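PDB 6P0X: salmonella plasmid virulence: SpvB from Salmonella typhimurium, which is the N-terminal domain of a toxin that probably ADP-ribosylates an arginine of host actin with NAD(+), blocking filament assembly. Local coordinates for residues 12-24 and 29-41. Numbering follows the deposited sequence.
Sequences GLASITLPLPISA and APALALHYSSGGG
I16–L18 pair with L34–Y36 as antiparallel neighbours in a small three-stranded sheet at the surface of the N-terminal domain, where strand 16-19 is an outer strand and strand 33-36 the middle one, between it and strand 49-50. L18 and L34 exchange both backbone bonds, and the one from L18 N to L34 O is nearly straight (170°). Y36 N continues the ladder to I16 O, and Y36 O receives S15 N at 2.8 Å. On the face carrying I16, L18, L34 and Y36, L18 CD2 lies alongside L34 CD1 (3.7 Å), while I16 CD1 meets the Y36 ring obliquely at CD2 (3.6 Å). W49 packs against I16, L18, L34 and Y36. T17 and H35 run side by side on the other face; T17 OG1, anti to the carbonyl carbon (chi1 -62°), lies at the edge of the imidazole, in its plane, for a long hydrogen bond to H35 ND1 (3.3 Å). Past P19 the two segments bow apart around I22 and P30. Here L20 CD1 reaches L32 CB (3.8 Å) and I22 CG2 lies near A29 CB (4.2 Å), with Y216 touching I22, A29 and P30. The segments draw together again where A24 CB meets A29 CB (3.9 Å). Direct backbone bonding thus gives way to apolar side-chain packing before the connecting loop.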
loop_
_atom_site.group_PDB
_atom_site.type_symbol
_atom_site.label_atom_id
_atom_site.label_comp_id
_atom_site.label_asym_id
_atom_site.label_seq_id
_atom_site.Cartn_x
_atom_site.Cartn_y
_atom_site.Cartn_z
ATOM N N GLY A 12 -4.945 2.973 20.372
ATOM C CA GLY A 12 -4.623 4.388 20.400
ATOM C C GLY A 12 -5.842 5.277 20.258
ATOM O O GLY A 12 -6.710 5.298 21.130
ATOM N N LEU A 13 -5.911 6.014 19.149
ATOM C CA LEU A 13 -7.042 6.896 18.894
ATOM C C LEU A 13 -8.229 6.165 18.281
ATOM O O LEU A 13 -9.330 6.725 18.244
ATOM C CB LEU A 13 -6.612 8.050 17.980
ATOM C CG LEU A 13 -7.436 9.339 18.037
ATOM C CD1 LEU A 13 -7.514 9.874 19.461
ATOM C CD2 LEU A 13 -6.858 10.387 17.097
ATOM N N ALA A 14 -8.034 4.936 17.807
ATOM C CA ALA A 14 -9.125 4.174 17.212
ATOM C C ALA A 14 -10.060 3.663 18.301
ATOM O O ALA A 14 -9.611 3.103 19.306
ATOM C CB ALA A 14 -8.575 3.008 16.394
ATOM N N SER A 15 -11.364 3.849 18.099
ATOM C CA SER A 15 -12.357 3.416 19.069
ATOM C C SER A 15 -13.225 2.271 18.569
ATOM O O SER A 15 -13.972 1.690 19.366
ATOM C CB SER A 15 -13.261 4.591 19.471
ATOM O OG SER A 15 -14.035 5.035 18.372
ATOM N N ILE A 16 -13.162 1.941 17.282
ATOM C CA ILE A 16 -13.832 0.770 16.733
ATOM C C ILE A 16 -12.853 0.056 15.819
ATOM O O ILE A 16 -12.126 0.697 15.050
ATOM C CB ILE A 16 -15.108 1.124 15.942
ATOM C CG1 ILE A 16 -15.937 2.183 16.658
ATOM C CG2 ILE A 16 -15.955 -0.125 15.721
ATOM C CD1 ILE A 16 -17.093 2.673 15.824
ATOM N N THR A 17 -12.848 -1.270 15.893
ATOM C CA THR A 17 -12.102 -2.113 14.970
ATOM C C THR A 17 -13.076 -3.045 14.269
ATOM O O THR A 17 -13.853 -3.748 14.923
ATOM C CB THR A 17 -11.018 -2.918 15.693
ATOM O OG1 THR A 17 -10.072 -2.020 16.286
ATOM C CG2 THR A 17 -10.289 -3.828 14.714
ATOM N N LEU A 18 -13.035 -3.037 12.943
ATOM C CA LEU A 18 -13.796 -3.957 12.111
ATOM C C LEU A 18 -12.816 -4.908 11.444
ATOM O O LEU A 18 -12.014 -4.472 10.601
ATOM C CB LEU A 18 -14.608 -3.194 11.064
ATOM C CG LEU A 18 -15.242 -3.979 9.915
ATOM C CD1 LEU A 18 -16.141 -5.095 10.429
ATOM C CD2 LEU A 18 -16.024 -3.035 9.016
ATOM N N PRO A 19 -12.819 -6.189 11.798
ATOM C CA PRO A 19 -11.809 -7.100 11.255
ATOM C C PRO A 19 -12.090 -7.428 9.799
ATOM O O PRO A 19 -13.237 -7.440 9.348
ATOM C CB PRO A 19 -11.931 -8.350 12.138
ATOM C CG PRO A 19 -12.879 -7.990 13.249
ATOM C CD PRO A 19 -13.714 -6.855 12.755
ATOM N N LEU A 20 -11.039 -7.670 9.079
ATOM C CA LEU A 20 -11.168 -8.131 7.711
ATOM C C LEU A 20 -11.141 -9.656 7.674
ATOM O O LEU A 20 -10.516 -10.292 8.529
ATOM C CB LEU A 20 -10.037 -7.573 6.853
ATOM C CG LEU A 20 -9.877 -6.053 6.882
ATOM C CD1 LEU A 20 -8.745 -5.615 5.964
ATOM C CD2 LEU A 20 -11.177 -5.363 6.512
ATOM N N PRO A 21 -11.807 -10.276 6.700
ATOM C CA PRO A 21 -11.862 -11.754 6.662
ATOM C C PRO A 21 -10.586 -12.368 6.095
ATOM O O PRO A 21 -10.556 -12.970 5.018
ATOM C CB PRO A 21 -13.088 -12.011 5.781
ATOM C CG PRO A 21 -13.137 -10.840 4.853
ATOM C CD PRO A 21 -12.532 -9.662 5.573
ATOM N N ILE A 22 -9.492 -12.212 6.833
ATOM C CA ILE A 22 -8.181 -12.670 6.385
ATOM C C ILE A 22 -7.966 -14.103 6.859
ATOM O O ILE A 22 -7.978 -14.377 8.064
ATOM C CB ILE A 22 -7.065 -11.750 6.902
ATOM C CG1 ILE A 22 -7.197 -10.356 6.289
ATOM C CG2 ILE A 22 -5.701 -12.348 6.598
ATOM C CD1 ILE A 22 -6.330 -9.315 6.958
ATOM N N SER A 23 -7.755 -15.013 5.915
ATOM C CA SER A 23 -7.348 -16.370 6.256
ATOM C C SER A 23 -5.923 -16.347 6.793
ATOM O O SER A 23 -4.990 -15.980 6.072
ATOM C CB SER A 23 -7.449 -17.272 5.031
ATOM O OG SER A 23 -8.733 -17.181 4.443
ATOM N N ALA A 24 -5.753 -16.727 8.061
ATOM C CA ALA A 24 -4.470 -16.595 8.741
ATOM C C ALA A 24 -4.086 -17.875 9.471
ATOM O O ALA A 24 -3.334 -17.835 10.449
ATOM C CB ALA A 24 -4.486 -15.416 9.713
ATOM N N ALA A 29 0.551 -14.043 7.325
ATOM C CA ALA A 29 -0.579 -13.390 6.686
ATOM C C ALA A 29 -0.586 -11.908 7.026
ATOM O O ALA A 29 -0.066 -11.503 8.072
ATOM C CB ALA A 29 -1.906 -14.023 7.133
ATOM N N PRO A 30 -1.157 -11.076 6.157
ATOM C CA PRO A 30 -1.294 -9.654 6.484
ATOM C C PRO A 30 -2.164 -9.451 7.713
ATOM O O PRO A 30 -3.139 -10.170 7.935
ATOM C CB PRO A 30 -1.948 -9.061 5.230
ATOM C CG PRO A 30 -2.595 -10.226 4.549
ATOM C CD PRO A 30 -1.694 -11.387 4.823
ATOM N N ALA A 31 -1.795 -8.461 8.516
ATOM C CA ALA A 31 -2.560 -8.050 9.688
ATOM C C ALA A 31 -3.135 -6.667 9.389
ATOM O O ALA A 31 -2.505 -5.642 9.656
ATOM C CB ALA A 31 -1.692 -8.045 10.941
ATOM N N LEU A 32 -4.333 -6.648 8.816
ATOM C CA LEU A 32 -5.009 -5.414 8.451
ATOM C C LEU A 32 -6.426 -5.437 8.996
ATOM O O LEU A 32 -7.070 -6.488 9.056
ATOM C CB LEU A 32 -5.053 -5.207 6.933
ATOM C CG LEU A 32 -3.752 -4.871 6.214
ATOM C CD1 LEU A 32 -3.996 -4.806 4.717
ATOM C CD2 LEU A 32 -3.189 -3.554 6.729
ATOM N N ALA A 33 -6.910 -4.261 9.383
ATOM C CA ALA A 33 -8.268 -4.125 9.882
ATOM C C ALA A 33 -8.747 -2.711 9.606
ATOM O O ALA A 33 -7.949 -1.798 9.377
ATOM C CB ALA A 33 -8.352 -4.441 11.378
ATOM N N LEU A 34 -10.065 -2.536 9.617
ATOM C CA LEU A 34 -10.655 -1.214 9.500
ATOM C C LEU A 34 -10.718 -0.584 10.885
ATOM O O LEU A 34 -11.150 -1.229 11.844
ATOM C CB LEU A 34 -12.045 -1.308 8.874
ATOM C CG LEU A 34 -12.019 -1.269 7.345
ATOM C CD1 LEU A 34 -13.338 -1.736 6.752
ATOM C CD2 LEU A 34 -11.694 0.145 6.888
ATOM N N HIS A 35 -10.263 0.658 10.994
ATOM C CA HIS A 35 -10.245 1.365 12.264
ATOM C C HIS A 35 -11.061 2.640 12.143
ATOM O O HIS A 35 -10.999 3.329 11.121
ATOM C CB HIS A 35 -8.816 1.697 12.695
ATOM C CG HIS A 35 -7.993 0.491 13.022
ATOM N ND1 HIS A 35 -8.367 -0.426 13.980
ATOM C CD2 HIS A 35 -6.816 0.052 12.520
ATOM C CE1 HIS A 35 -7.454 -1.379 14.055
ATOM N NE2 HIS A 35 -6.503 -1.112 13.179
ATOM N N TYR A 36 -11.837 2.943 13.182
ATOM C CA TYR A 36 -12.619 4.170 13.231
ATOM C C TYR A 36 -12.043 5.114 14.278
ATOM O O TYR A 36 -11.781 4.705 15.415
ATOM C CB TYR A 36 -14.087 3.889 13.546
ATOM C CG TYR A 36 -14.909 5.149 13.698
ATOM C CD1 TYR A 36 -15.375 5.830 12.581
ATOM C CD2 TYR A 36 -15.209 5.666 14.954
ATOM C CE1 TYR A 36 -16.125 6.985 12.704
ATOM C CE2 TYR A 36 -15.958 6.825 15.090
ATOM C CZ TYR A 36 -16.414 7.479 13.957
ATOM O OH TYR A 36 -17.161 8.630 14.075
ATOM N N SER A 37 -11.855 6.373 13.892
ATOM C CA SER A 37 -11.453 7.430 14.810
ATOM C C SER A 37 -12.381 8.615 14.601
ATOM O O SER A 37 -12.564 9.068 13.468
ATOM C CB SER A 37 -9.995 7.841 14.584
ATOM O OG SER A 37 -9.611 8.862 15.487
ATOM N N SER A 38 -12.970 9.114 15.692
ATOM C CA SER A 38 -13.922 10.214 15.578
ATOM C C SER A 38 -13.296 11.470 14.988
ATOM O O SER A 38 -14.016 12.300 14.424
ATOM C CB SER A 38 -14.526 10.540 16.945
ATOM O OG SER A 38 -13.531 11.019 17.833
ATOM N N GLY A 39 -11.981 11.628 15.099
ATOM C CA GLY A 39 -11.303 12.759 14.507
ATOM C C GLY A 39 -10.764 12.536 13.115
ATOM O O GLY A 39 -10.165 13.450 12.539
ATOM N N GLY A 40 -10.964 11.353 12.544
ATOM C CA GLY A 40 -10.396 11.063 11.243
ATOM C C GLY A 40 -11.115 11.792 10.124
ATOM O O GLY A 40 -12.316 12.048 10.180
ATOM N N GLY A 41 -10.355 12.138 9.092
ATOM C CA GLY A 41 -10.888 12.795 7.918
ATOM C C GLY A 41 -11.396 11.811 6.886
ATOM O O GLY A 41 -11.631 10.633 7.169
HETATM O O HOH W 1 -8.486 -8.049 10.411
#